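Local coordinates for pectate lyase/Amb allergen (Acidovorax citrulli, PDB 4HWV), which probably cleaves pectate by calcium-dependent beta-elimination, as a secreted polysaccharide lyase of family 1, at residues A151-Q155 with F206-P210; M345-N350 with F459-E465; I18-G22 with T34-G38; N333-A339 with Y352-T356; D124-Y129 with V140-E145. All blocks are in the same frame, centred on the assembly; numbering follows the deposited sequence.

Contact 1. Residues A151-Q155 with F206-P210; sequences AAELQ and FDDFP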
# COMPACT_ATOMS: atom_id res chain seq x y z
N ALA A 151 4.75 17.68 -18.32
CA ALA A 151 5.22 16.55 -17.53
C ALA A 151 4.27 15.37 -17.67
O ALA A 151 4.71 14.23 -17.82
CB ALA A 151 5.41 16.96 -16.07
N ALA A 152 2.97 15.65 -17.64
CA ALA A 152 1.95 14.60 -17.75
C ALA A 152 2.01 13.92 -19.11
O ALA A 152 1.75 12.73 -19.21
CB ALA A 152 0.56 15.18 -17.52
N GLU A 153 2.29 14.70 -20.15
CA GLU A 153 2.37 14.15 -21.50
C GLU A 153 3.51 13.14 -21.63
O GLU A 153 3.35 12.10 -22.27
CB GLU A 153 2.52 15.25 -22.53
CG GLU A 153 2.54 14.72 -23.96
CD GLU A 153 1.21 14.14 -24.35
OE1 GLU A 153 0.15 14.65 -23.90
OE2 GLU A 153 1.21 13.16 -25.11
N LEU A 154 4.66 13.45 -21.03
CA LEU A 154 5.77 12.50 -21.01
C LEU A 154 5.38 11.26 -20.20
O LEU A 154 5.60 10.14 -20.66
CB LEU A 154 7.05 13.15 -20.48
CG LEU A 154 8.28 12.22 -20.41
CD1 LEU A 154 8.58 11.58 -21.77
CD2 LEU A 154 9.50 12.96 -19.90
N GLN A 155 4.77 11.42 -19.03
CA GLN A 155 4.34 10.24 -18.29
C GLN A 155 3.35 9.39 -19.10
O GLN A 155 3.46 8.17 -19.11
CB GLN A 155 3.77 10.59 -16.89
CG GLN A 155 3.38 9.34 -16.11
CD GLN A 155 3.16 9.59 -14.63
OE1 GLN A 155 2.46 10.53 -14.26
NE2 GLN A 155 3.78 8.77 -13.79
N PHE A 206 -0.95 5.06 -11.55
CA PHE A 206 -0.84 6.29 -10.76
C PHE A 206 -0.40 7.45 -11.65
O PHE A 206 0.59 7.36 -12.38
CB PHE A 206 0.21 6.05 -9.67
CG PHE A 206 0.26 7.11 -8.59
CD1 PHE A 206 -0.43 6.93 -7.39
CD2 PHE A 206 1.03 8.27 -8.77
CE1 PHE A 206 -0.36 7.89 -6.38
CE2 PHE A 206 1.11 9.24 -7.76
CZ PHE A 206 0.41 9.05 -6.56
N ASP A 207 -1.14 8.54 -11.58
CA ASP A 207 -0.85 9.74 -12.36
C ASP A 207 -0.16 10.72 -11.42
O ASP A 207 -0.76 11.19 -10.44
CB ASP A 207 -2.18 10.30 -12.87
CG ASP A 207 -2.03 11.46 -13.82
OD1 ASP A 207 -1.00 12.17 -13.80
OD2 ASP A 207 -2.98 11.67 -14.62
N ASP A 208 1.10 11.02 -11.70
CA ASP A 208 1.86 11.95 -10.89
C ASP A 208 1.52 13.41 -11.13
O ASP A 208 2.02 14.27 -10.41
CB ASP A 208 3.35 11.73 -11.10
CG ASP A 208 3.84 10.56 -10.30
OD1 ASP A 208 3.83 10.65 -9.05
OD2 ASP A 208 4.22 9.55 -10.91
N PHE A 209 0.67 13.67 -12.14
CA PHE A 209 0.35 15.04 -12.54
C PHE A 209 -1.15 15.23 -12.72
O PHE A 209 -1.61 15.63 -13.80
CB PHE A 209 1.15 15.42 -13.79
CG PHE A 209 2.63 15.37 -13.54
CD1 PHE A 209 3.25 16.42 -12.85
CD2 PHE A 209 3.39 14.27 -13.91
CE1 PHE A 209 4.59 16.36 -12.53
CE2 PHE A 209 4.75 14.21 -13.60
CZ PHE A 209 5.34 15.26 -12.91
N PRO A 210 -1.94 14.97 -11.66
CA PRO A 210 -3.39 15.20 -11.78
C PRO A 210 -3.68 16.67 -12.06
O PRO A 210 -2.92 17.56 -11.64
CB PRO A 210 -3.91 14.81 -10.39
CG PRO A 210 -2.75 15.03 -9.50
CD PRO A 210 -1.54 14.63 -10.29
O HOH W 1 0.81 12.10 -15.80
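Gln155, on helix 143-159, reaches across to the loop 206-210 with its amide. Its CB and CG run straight out from the helix, CG anti to the backbone N (chi1 -178°), and carry Gln155 CD to within 3.9 Å of Asp208 N. There the amide divides its work: OE1 accepts from Asp208 N at 2.9 Å, in the carbonyl plane and on a lone pair, while NE2 donates to Asp208 OD2 at 3.0 Å through the anti lone pair of that oxygen. Amide and carboxylate are nearly coplanar, 15° apart. NE2 is also hydrogen-bonded to Asn90 OD1. The loop follows strand 201-203 of the right-handed parallel beta-helix and is bent by an Asx turn, Asp207 OD1 accepting from Phe209 N at 2.8 Å. A water donates to both Gln155 OE1 and Asp207 OD1, tying the turn to the amide. One helical turn back, Ala151 CB sits over the centre of the Phe209 ring, 3.6 Å from its centroid, and Ala152 CB meets Phe209 CB at 3.8 Å.

Contact 2. Residues M345-N350 with F459-E465; sequences MVHLYN and FYDYTLE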
# COMPACT_ATOMS: atom_id res chain seq x y z
N MET A 345 -25.08 -2.57 -23.83
CA MET A 345 -25.85 -3.69 -23.28
C MET A 345 -24.92 -4.47 -22.37
O MET A 345 -24.02 -5.18 -22.83
CB MET A 345 -26.38 -4.56 -24.42
CG MET A 345 -27.28 -3.74 -25.35
SD MET A 345 -27.49 -4.43 -27.00
CE MET A 345 -28.54 -5.76 -26.52
N VAL A 346 -25.10 -4.28 -21.06
CA VAL A 346 -24.14 -4.79 -20.08
C VAL A 346 -24.82 -5.79 -19.14
O VAL A 346 -25.87 -5.50 -18.54
CB VAL A 346 -23.52 -3.64 -19.28
CG1 VAL A 346 -22.62 -4.14 -18.16
CG2 VAL A 346 -22.74 -2.74 -20.23
N HIS A 347 -24.23 -6.98 -19.05
CA HIS A 347 -24.76 -8.08 -18.27
C HIS A 347 -23.83 -8.30 -17.07
O HIS A 347 -22.64 -8.50 -17.26
CB HIS A 347 -24.79 -9.32 -19.17
CG HIS A 347 -25.39 -10.55 -18.56
ND1 HIS A 347 -25.13 -11.80 -19.08
CD2 HIS A 347 -26.26 -10.73 -17.54
CE1 HIS A 347 -25.82 -12.71 -18.41
NE2 HIS A 347 -26.51 -12.09 -17.46
N LEU A 348 -24.38 -8.24 -15.86
CA LEU A 348 -23.59 -8.53 -14.65
C LEU A 348 -24.26 -9.69 -13.96
O LEU A 348 -25.40 -9.58 -13.52
CB LEU A 348 -23.55 -7.33 -13.68
CG LEU A 348 -22.98 -6.04 -14.29
CD1 LEU A 348 -24.11 -5.10 -14.70
CD2 LEU A 348 -21.99 -5.36 -13.34
N TYR A 349 -23.58 -10.83 -13.91
CA TYR A 349 -24.14 -11.98 -13.22
C TYR A 349 -23.15 -12.69 -12.31
O TYR A 349 -21.97 -12.76 -12.61
CB TYR A 349 -24.81 -12.97 -14.19
CG TYR A 349 -23.93 -13.77 -15.14
CD1 TYR A 349 -23.53 -13.26 -16.37
CD2 TYR A 349 -23.56 -15.08 -14.83
CE1 TYR A 349 -22.78 -14.02 -17.25
CE2 TYR A 349 -22.80 -15.84 -15.71
CZ TYR A 349 -22.42 -15.31 -16.91
OH TYR A 349 -21.65 -16.07 -17.78
N ASN A 350 -23.64 -13.18 -11.18
CA ASN A 350 -22.81 -13.99 -10.29
C ASN A 350 -21.52 -13.27 -9.90
O ASN A 350 -20.44 -13.86 -9.93
CB ASN A 350 -22.47 -15.35 -10.90
CG ASN A 350 -23.67 -16.30 -11.00
OD1 ASN A 350 -23.66 -17.17 -11.86
ND2 ASN A 350 -24.65 -16.18 -10.09
N PHE A 459 -27.89 -14.06 -26.96
CA PHE A 459 -26.60 -13.81 -27.60
C PHE A 459 -25.49 -14.77 -27.19
O PHE A 459 -24.48 -14.92 -27.88
CB PHE A 459 -26.19 -12.36 -27.36
CG PHE A 459 -27.21 -11.39 -27.87
CD1 PHE A 459 -27.32 -11.14 -29.23
CD2 PHE A 459 -28.10 -10.79 -27.02
CE1 PHE A 459 -28.29 -10.29 -29.71
CE2 PHE A 459 -29.07 -9.94 -27.51
CZ PHE A 459 -29.14 -9.70 -28.84
N TYR A 460 -25.67 -15.41 -26.04
CA TYR A 460 -24.75 -16.44 -25.57
C TYR A 460 -25.44 -17.28 -24.51
O TYR A 460 -26.37 -16.82 -23.86
CB TYR A 460 -23.44 -15.84 -25.03
CG TYR A 460 -23.57 -14.71 -24.03
CD1 TYR A 460 -23.76 -14.94 -22.67
CD2 TYR A 460 -23.47 -13.40 -24.46
CE1 TYR A 460 -23.86 -13.88 -21.77
CE2 TYR A 460 -23.55 -12.35 -23.60
CZ TYR A 460 -23.74 -12.59 -22.24
OH TYR A 460 -23.79 -11.53 -21.37
N ASP A 461 -25.00 -18.53 -24.37
CA ASP A 461 -25.55 -19.42 -23.36
C ASP A 461 -24.79 -19.22 -22.05
O ASP A 461 -23.58 -19.03 -22.06
CB ASP A 461 -25.38 -20.87 -23.79
CG ASP A 461 -26.22 -21.22 -24.99
OD1 ASP A 461 -27.35 -20.73 -25.09
OD2 ASP A 461 -25.76 -22.02 -25.82
N TYR A 462 -25.49 -19.30 -20.93
CA TYR A 462 -24.84 -19.24 -19.63
C TYR A 462 -25.75 -19.85 -18.58
O TYR A 462 -26.97 -19.85 -18.73
CB TYR A 462 -24.49 -17.78 -19.26
CG TYR A 462 -25.69 -16.88 -19.06
CD1 TYR A 462 -26.36 -16.33 -20.16
CD2 TYR A 462 -26.19 -16.61 -17.78
CE1 TYR A 462 -27.46 -15.52 -19.99
CE2 TYR A 462 -27.30 -15.79 -17.61
CZ TYR A 462 -27.93 -15.25 -18.73
OH TYR A 462 -29.02 -14.43 -18.62
N THR A 463 -25.13 -20.37 -17.52
CA THR A 463 -25.83 -20.94 -16.39
C THR A 463 -25.58 -20.08 -15.15
O THR A 463 -24.42 -19.79 -14.82
CB THR A 463 -25.36 -22.38 -16.15
OG1 THR A 463 -25.78 -23.18 -17.26
CG2 THR A 463 -25.90 -22.94 -14.84
N LEU A 464 -26.65 -19.66 -14.49
CA LEU A 464 -26.51 -18.88 -13.26
C LEU A 464 -26.23 -19.78 -12.08
O LEU A 464 -27.04 -20.67 -11.80
CB LEU A 464 -27.79 -18.10 -12.97
CG LEU A 464 -28.11 -16.99 -13.97
CD1 LEU A 464 -29.49 -16.39 -13.66
CD2 LEU A 464 -27.05 -15.91 -13.94
N GLU A 465 -25.14 -19.54 -11.36
CA GLU A 465 -24.93 -20.14 -10.06
C GLU A 465 -25.91 -19.55 -9.08
O GLU A 465 -26.32 -18.39 -9.20
CB GLU A 465 -23.53 -19.85 -9.55
CG GLU A 465 -22.47 -20.60 -10.33
CD GLU A 465 -21.07 -20.27 -9.85
OE1 GLU A 465 -20.59 -20.89 -8.88
OE2 GLU A 465 -20.43 -19.39 -10.47
O HOH W 2 -21.27 -18.19 -12.73
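Strand 345-349 and the irregular segment 459-465 run in nearly the same direction, 19° apart end to end, their backbones 11.1 Å apart between His347 CA and Tyr460 CA and closing to 6.5 Å between Asn350 CA and Glu465 CA. Aromatic side chains fill the wider part. His347 ND1 and Tyr460 OH share a hydrogen bond of 2.7 Å near both ring planes, and the CE1 edge of the same imidazole points at a face of Tyr462, planes at 66°, in a T-shaped pair. Tyr462 CD2 in turn lies over the centre of the Tyr349 ring, with the rings inclined at 37°; Leu464 CD2 packs on Tyr349 CD2 at 3.7 Å. Where the chains converge, the Asn350 amide grips the Glu465 backbone: Asn350 OD1 accepts from Glu465 N at 2.8 Å and Asn350 ND2 donates to Glu465 O at 2.9 Å. Glu380 OE1 is hydrogen-bonded to both His347 NE2 and Tyr462 OH. With both ring nitrogens engaged, the imidazole is held against rotation, and the two hydrogen bonds of the Asn350 amide set the position of Glu465 against the strand end.

Contact 3. Residues I18-G22 with T34-G38; sequences IDSLG and TGGQG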
# COMPACT_ATOMS: atom_id res chain seq x y z
N ILE A 18 -0.76 -22.14 -19.03
CA ILE A 18 -2.15 -21.84 -19.35
C ILE A 18 -2.30 -21.31 -20.79
O ILE A 18 -1.39 -20.67 -21.33
CB ILE A 18 -2.77 -20.82 -18.35
CG1 ILE A 18 -4.30 -20.83 -18.40
CG2 ILE A 18 -2.22 -19.41 -18.55
CD1 ILE A 18 -4.94 -22.09 -17.85
N ASP A 19 -3.44 -21.59 -21.41
CA ASP A 19 -3.71 -21.07 -22.74
C ASP A 19 -4.75 -19.96 -22.72
O ASP A 19 -4.98 -19.35 -21.68
CB ASP A 19 -4.09 -22.20 -23.71
CG ASP A 19 -5.37 -22.92 -23.31
OD1 ASP A 19 -6.09 -22.46 -22.42
OD2 ASP A 19 -5.66 -23.94 -23.93
N SER A 20 -5.37 -19.69 -23.87
CA SER A 20 -6.18 -18.50 -24.04
C SER A 20 -7.63 -18.81 -24.30
O SER A 20 -8.39 -17.89 -24.62
CB SER A 20 -5.62 -17.63 -25.17
OG SER A 20 -4.27 -17.26 -24.90
N LEU A 21 -8.03 -20.07 -24.16
CA LEU A 21 -9.40 -20.48 -24.44
C LEU A 21 -10.29 -20.41 -23.21
O LEU A 21 -9.82 -20.56 -22.07
CB LEU A 21 -9.42 -21.90 -24.98
CG LEU A 21 -8.63 -21.99 -26.27
CD1 LEU A 21 -8.61 -23.44 -26.74
CD2 LEU A 21 -9.24 -21.10 -27.33
N GLY A 22 -11.57 -20.15 -23.46
CA GLY A 22 -12.56 -20.16 -22.40
C GLY A 22 -13.46 -18.95 -22.35
O GLY A 22 -14.33 -18.87 -21.49
N THR A 34 -10.06 -15.42 -29.00
CA THR A 34 -8.99 -16.40 -28.76
C THR A 34 -7.63 -15.75 -28.46
O THR A 34 -6.66 -16.46 -28.17
CB THR A 34 -8.79 -17.31 -29.99
OG1 THR A 34 -8.49 -16.48 -31.11
CG2 THR A 34 -10.04 -18.16 -30.26
N GLY A 35 -7.53 -14.42 -28.55
CA GLY A 35 -6.25 -13.77 -28.33
C GLY A 35 -5.20 -14.31 -29.27
O GLY A 35 -5.42 -14.38 -30.48
N GLY A 36 -4.06 -14.70 -28.72
CA GLY A 36 -2.97 -15.24 -29.51
C GLY A 36 -2.94 -16.76 -29.58
O GLY A 36 -1.90 -17.32 -29.95
N GLN A 37 -4.04 -17.43 -29.23
CA GLN A 37 -4.06 -18.89 -29.31
C GLN A 37 -3.55 -19.36 -30.67
O GLN A 37 -3.98 -18.85 -31.71
CB GLN A 37 -5.48 -19.41 -29.09
CG GLN A 37 -5.60 -20.94 -28.93
CD GLN A 37 -5.18 -21.45 -27.56
OE1 GLN A 37 -4.96 -20.69 -26.61
NE2 GLN A 37 -5.05 -22.76 -27.45
N GLY A 38 -2.65 -20.34 -30.67
CA GLY A 38 -2.10 -20.86 -31.92
C GLY A 38 -0.93 -20.06 -32.49
O GLY A 38 -0.44 -20.36 -33.58
O HOH W 3 -3.53 -24.81 -25.44
O HOH W 4 -2.76 -19.25 -25.82
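Gln37 lays its amide across the side chain of Leu21, the two crossing at about a right angle, with Leu21 CG 3.7 Å from Gln37 CD and Leu21 CD1 at the same distance from Gln37 NE2. The chain of Gln37 leaves with CG anti to the backbone N and then bends (chi2 77°), which turns the amide back toward 18-22. Gln37 OE1 accepts from Ser20 N at 2.9 Å, the donor tilted 21° from the carbonyl plane, and from a water at 2.7 Å that also bonds Ser20 OG; Asp19 CB comes up to 3.4 Å from Gln37 OE1. NE2 is linked to Asp19 OD2 indirectly, through a second water, and the carboxylate and amide planes stand 75° apart. Asp19 OD2 has a further partner in Met1 N.

The turn that presents Gln37 is a type II' beta turn from Thr34 to Gln37, closed by Gln37 N to Thr34 O at 3.0 Å, with Gly35 at positive phi. Ser20 CB packs against Thr34 O, and Leu21 CD2 reaches Thr34 CG2 at 4.2 Å. Both segments are loops preceding strand 44-47 and lie on the parallel beta-helix: Ser20 OG and Gly36 N bond Ser168 of strand 167-171, the N-H groups of Thr34 and Gly35 meet Asn194 OD1, and Ser20 touches Val196 on the adjacent strand 192-198.

Contact 4. Residues N333-A339 with Y352-T356; sequences NLRQRQA and YYENT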
# COMPACT_ATOMS: atom_id res chain seq x y z
N ASN A 333 -14.15 -3.58 -1.73
CA ASN A 333 -13.61 -2.26 -1.37
C ASN A 333 -13.50 -1.34 -2.58
O ASN A 333 -12.49 -0.66 -2.76
CB ASN A 333 -12.25 -2.37 -0.68
CG ASN A 333 -12.30 -3.21 0.56
OD1 ASN A 333 -13.37 -3.47 1.12
ND2 ASN A 333 -11.14 -3.65 1.00
N LEU A 334 -14.55 -1.32 -3.40
CA LEU A 334 -14.66 -0.37 -4.50
C LEU A 334 -15.72 0.67 -4.12
O LEU A 334 -16.78 0.32 -3.57
CB LEU A 334 -15.07 -1.05 -5.81
CG LEU A 334 -14.24 -2.27 -6.24
CD1 LEU A 334 -14.82 -2.86 -7.53
CD2 LEU A 334 -12.77 -1.88 -6.43
N ARG A 335 -15.46 1.93 -4.44
CA ARG A 335 -16.38 2.98 -4.03
C ARG A 335 -17.58 3.18 -4.95
O ARG A 335 -18.70 3.37 -4.48
CB ARG A 335 -15.63 4.30 -3.85
CG ARG A 335 -16.49 5.48 -3.46
CD ARG A 335 -15.64 6.51 -2.73
NE ARG A 335 -16.33 7.77 -2.48
CZ ARG A 335 -17.13 8.00 -1.44
NH1 ARG A 335 -17.38 7.03 -0.58
NH2 ARG A 335 -17.69 9.20 -1.28
N GLN A 336 -17.36 3.14 -6.27
CA GLN A 336 -18.43 3.47 -7.21
C GLN A 336 -18.09 2.99 -8.61
O GLN A 336 -17.02 2.40 -8.83
CB GLN A 336 -18.70 4.99 -7.23
CG GLN A 336 -17.49 5.82 -7.64
CD GLN A 336 -17.72 7.30 -7.49
OE1 GLN A 336 -18.71 7.83 -8.01
NE2 GLN A 336 -16.84 7.98 -6.75
N ARG A 337 -19.01 3.23 -9.54
CA ARG A 337 -18.87 2.74 -10.92
C ARG A 337 -18.64 1.24 -10.96
O ARG A 337 -17.67 0.75 -11.55
CB ARG A 337 -17.76 3.46 -11.68
CG ARG A 337 -17.93 4.96 -11.76
CD ARG A 337 -16.96 5.48 -12.82
NE ARG A 337 -16.89 6.94 -12.86
CZ ARG A 337 -15.91 7.63 -13.45
NH1 ARG A 337 -14.87 7.01 -14.00
NH2 ARG A 337 -15.98 8.95 -13.48
N GLN A 338 -19.53 0.48 -10.34
CA GLN A 338 -19.36 -0.96 -10.33
C GLN A 338 -20.60 -1.70 -10.85
O GLN A 338 -21.22 -2.47 -10.13
CB GLN A 338 -18.86 -1.46 -8.95
CG GLN A 338 -19.68 -1.04 -7.72
CD GLN A 338 -18.90 -1.19 -6.41
OE1 GLN A 338 -18.26 -2.23 -6.16
NE2 GLN A 338 -18.98 -0.18 -5.56
N ALA A 339 -20.97 -1.51 -12.13
CA ALA A 339 -20.33 -0.65 -13.13
C ALA A 339 -21.24 0.55 -13.43
O ALA A 339 -22.45 0.49 -13.16
CB ALA A 339 -20.10 -1.45 -14.43
N TYR A 352 -19.68 -11.01 -6.67
CA TYR A 352 -19.76 -10.79 -5.23
C TYR A 352 -19.20 -9.41 -4.93
O TYR A 352 -18.00 -9.16 -5.12
CB TYR A 352 -18.93 -11.85 -4.49
CG TYR A 352 -18.84 -11.65 -3.00
CD1 TYR A 352 -19.89 -11.11 -2.26
CD2 TYR A 352 -17.70 -12.05 -2.31
CE1 TYR A 352 -19.79 -10.95 -0.89
CE2 TYR A 352 -17.60 -11.89 -0.93
CZ TYR A 352 -18.65 -11.34 -0.24
OH TYR A 352 -18.57 -11.20 1.13
N TYR A 353 -20.08 -8.52 -4.47
CA TYR A 353 -19.70 -7.19 -4.02
C TYR A 353 -19.52 -7.23 -2.52
O TYR A 353 -20.38 -7.73 -1.80
CB TYR A 353 -20.82 -6.21 -4.32
CG TYR A 353 -21.14 -5.96 -5.77
CD1 TYR A 353 -21.94 -6.85 -6.51
CD2 TYR A 353 -20.69 -4.81 -6.40
CE1 TYR A 353 -22.26 -6.57 -7.84
CE2 TYR A 353 -21.00 -4.53 -7.72
CZ TYR A 353 -21.79 -5.40 -8.44
OH TYR A 353 -22.10 -5.13 -9.75
N GLU A 354 -18.41 -6.67 -2.04
CA GLU A 354 -18.08 -6.72 -0.63
C GLU A 354 -17.43 -5.42 -0.21
O GLU A 354 -16.35 -5.06 -0.70
CB GLU A 354 -17.14 -7.90 -0.35
CG GLU A 354 -16.76 -8.05 1.12
CD GLU A 354 -15.78 -9.18 1.41
OE1 GLU A 354 -15.21 -9.75 0.45
OE2 GLU A 354 -15.56 -9.47 2.60
N ASN A 355 -18.07 -4.70 0.71
CA ASN A 355 -17.54 -3.42 1.16
C ASN A 355 -18.28 -3.00 2.43
O ASN A 355 -19.14 -3.74 2.95
CB ASN A 355 -17.69 -2.34 0.07
CG ASN A 355 -16.65 -1.21 0.19
OD1 ASN A 355 -15.98 -1.08 1.21
ND2 ASN A 355 -16.54 -0.37 -0.85
N THR A 356 -17.93 -1.81 2.92
CA THR A 356 -18.67 -1.17 3.99
C THR A 356 -18.98 0.26 3.60
O THR A 356 -18.26 0.86 2.80
CB THR A 356 -17.88 -1.19 5.30
OG1 THR A 356 -18.66 -0.54 6.32
CG2 THR A 356 -16.53 -0.47 5.16
O HOH W 5 -13.72 -1.28 2.92
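Three hydrogen bonds join 333-339 to strand 352-356, all using a backbone carbonyl as acceptor. Asn333 N donates to Glu354 O at 2.8 Å, nearly along the C=O axis. Asn355 ND2 reaches Leu334 O at 2.8 Å, but its N-H is poorly aimed and the bond weak; ND2 is also hydrogen-bonded to Tyr363 O. Tyr353 OH donates to Gln338 O at 2.8 Å, the carbonyl oxygen lying at the ring edge near its plane. Within 333-339, Gln338 NE2 donates to Leu334 O, and it is bonded to Ala367 O as well.

Van der Waals contact is made where the Gln338 chain and the Tyr353 ring run past one another head to tail, Gln338 CG 3.7 Å from Tyr353 CE2, with amide and ring planes 54° apart.

A water donates to Asn355 OD1 and, weakly, to Asn333 OD1, bridging the two side chains. The chain turns a corner of the beta-helix at Asn333; beyond it Leu334 O takes N-H groups from Asn355 and Gln338, and Gln338 O takes the Tyr353 hydroxyl, so side chains serve these backbone oxygens.

Contact 5. Residues D124-Y129 with V140-E145; sequences DYLAAY and VSGKPE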
# COMPACT_ATOMS: atom_id res chain seq x y z
N ASP A 124 3.64 26.48 -7.31
CA ASP A 124 3.05 27.47 -8.23
C ASP A 124 1.65 27.07 -8.68
O ASP A 124 0.78 27.92 -8.85
CB ASP A 124 3.91 27.65 -9.49
CG ASP A 124 5.07 28.60 -9.28
OD1 ASP A 124 5.38 28.99 -8.13
OD2 ASP A 124 5.70 28.94 -10.31
N TYR A 125 1.45 25.78 -8.91
CA TYR A 125 0.17 25.27 -9.38
C TYR A 125 -0.93 25.51 -8.34
O TYR A 125 -2.01 26.03 -8.66
CB TYR A 125 0.32 23.77 -9.73
CG TYR A 125 -0.81 23.22 -10.57
CD1 TYR A 125 -1.94 22.70 -9.97
CD2 TYR A 125 -0.73 23.23 -11.96
CE1 TYR A 125 -2.99 22.19 -10.73
CE2 TYR A 125 -1.76 22.73 -12.73
CZ TYR A 125 -2.89 22.21 -12.12
OH TYR A 125 -3.94 21.71 -12.86
N LEU A 126 -0.65 25.16 -7.08
CA LEU A 126 -1.62 25.38 -6.01
C LEU A 126 -1.88 26.88 -5.82
O LEU A 126 -3.02 27.29 -5.63
CB LEU A 126 -1.18 24.73 -4.69
CG LEU A 126 -0.90 23.21 -4.74
CD1 LEU A 126 -0.73 22.66 -3.33
CD2 LEU A 126 -2.01 22.49 -5.48
N ALA A 127 -0.83 27.69 -5.90
CA ALA A 127 -0.99 29.14 -5.71
C ALA A 127 -1.85 29.76 -6.82
O ALA A 127 -2.65 30.67 -6.59
CB ALA A 127 0.37 29.83 -5.63
N ALA A 128 -1.66 29.27 -8.05
CA ALA A 128 -2.36 29.83 -9.21
C ALA A 128 -3.82 29.39 -9.28
O ALA A 128 -4.68 30.18 -9.66
CB ALA A 128 -1.64 29.44 -10.50
N TYR A 129 -4.08 28.14 -8.94
CA TYR A 129 -5.35 27.52 -9.31
C TYR A 129 -6.28 27.18 -8.16
O TYR A 129 -7.40 26.72 -8.39
CB TYR A 129 -5.11 26.30 -10.22
CG TYR A 129 -4.28 26.65 -11.45
CD1 TYR A 129 -4.60 27.77 -12.23
CD2 TYR A 129 -3.18 25.88 -11.80
CE1 TYR A 129 -3.84 28.10 -13.34
CE2 TYR A 129 -2.41 26.21 -12.89
CZ TYR A 129 -2.73 27.33 -13.66
OH TYR A 129 -1.94 27.64 -14.76
N VAL A 140 -8.45 25.74 -16.07
CA VAL A 140 -7.15 26.32 -15.81
C VAL A 140 -6.37 26.52 -17.10
O VAL A 140 -6.53 25.77 -18.07
CB VAL A 140 -6.31 25.49 -14.80
CG1 VAL A 140 -7.02 25.44 -13.44
CG2 VAL A 140 -6.05 24.08 -15.32
N SER A 141 -5.51 27.54 -17.09
CA SER A 141 -4.65 27.83 -18.23
C SER A 141 -3.44 28.59 -17.72
O SER A 141 -3.42 29.02 -16.57
CB SER A 141 -5.40 28.67 -19.27
OG SER A 141 -5.62 29.98 -18.76
N GLY A 142 -2.44 28.78 -18.56
CA GLY A 142 -1.27 29.54 -18.16
C GLY A 142 -0.09 28.64 -17.81
O GLY A 142 -0.15 27.41 -17.90
N LYS A 143 0.97 29.29 -17.34
CA LYS A 143 2.27 28.66 -17.21
C LYS A 143 2.31 27.41 -16.32
O LYS A 143 2.81 26.39 -16.77
CB LYS A 143 3.31 29.71 -16.78
CG LYS A 143 4.66 29.13 -16.39
CD LYS A 143 5.64 30.25 -16.09
CE LYS A 143 6.93 29.70 -15.54
NZ LYS A 143 7.88 30.83 -15.31
N PRO A 144 1.80 27.45 -15.07
CA PRO A 144 1.92 26.21 -14.28
C PRO A 144 1.11 25.06 -14.89
O PRO A 144 1.56 23.92 -14.83
CB PRO A 144 1.40 26.61 -12.89
CG PRO A 144 1.50 28.11 -12.86
CD PRO A 144 1.27 28.58 -14.27
N GLU A 145 -0.05 25.35 -15.46
CA GLU A 145 -0.82 24.30 -16.11
C GLU A 145 -0.13 23.76 -17.36
O GLU A 145 -0.10 22.55 -17.59
CB GLU A 145 -2.25 24.78 -16.42
CG GLU A 145 -3.03 23.86 -17.36
CD GLU A 145 -3.32 22.46 -16.79
OE1 GLU A 145 -3.08 22.19 -15.58
OE2 GLU A 145 -3.81 21.63 -17.58
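Tyr129 lies between two alkyl groups, Ala128 CB over the centre of one ring face and Val140 over the opposite face, offset toward the rim. The valine contributes a CH-pi contact, its CB 3.9 Å from the centroid of the Tyr129 ring and 14° off the normal, while Val140 CG1 covers the Tyr129 CD1 side at 3.6 Å. The hydroxyl at the end of this ring works in both directions: Tyr129 OH donates to Ser141 O at 2.7 Å, the hydroxyl oxygen lying well above the Ser141 carbonyl plane, and accepts from Glu145 N at 3.1 Å. It thereby takes up an N-H in the first turn of helix 143-159, three residues beyond Gly142, the N-cap.

Tyr125 is set differently. Its CG is anti to the backbone N (chi1 -164°), which lays the ring alongside the Glu145 side chain, both pointing the same way, and brings Tyr125 OH to Glu145 OE1 at 2.9 Å, nearly in line with the C-O bond of the carboxylate. One face of Tyr125 is covered by Tyr129 CD2. Pro144 fits as a knob into the hole made by Asp124, Tyr125, Ala128 and Tyr129, its CB 3.8 Å from Tyr129 CE2.

The contact joins the C-terminal end of helix 118-129 to the start of helix 143-159. Trp134, from the intervening helix 131-134, meets Tyr129 edge-to-face, and Glu145 OE2 continues to Arg148 and to Gln211 of strand 211-213.

Along the chain contact 3 comes first, then contact 5 and contact 1; contacts 4 and 2 come last, their segments alternating. Contacts 1 and 5 share helix 143-159, their centres about 15 Å apart, and join the helical region to itself and to a loop of the beta-helix. Contacts 2 and 4 share strand 345-356 and touch, Leu348 CD2 lying 3.6 Å from Tyr353 OH, although their centres are about 19 Å apart. Calcium, bound by Asp227, Asp278 and Asp282, is about 10 Å from the Asp207 side chain of contact 1 and about 13 Å from that of Ala339 in contact 4; contacts 2, 3 and 5 lie away from the metal site.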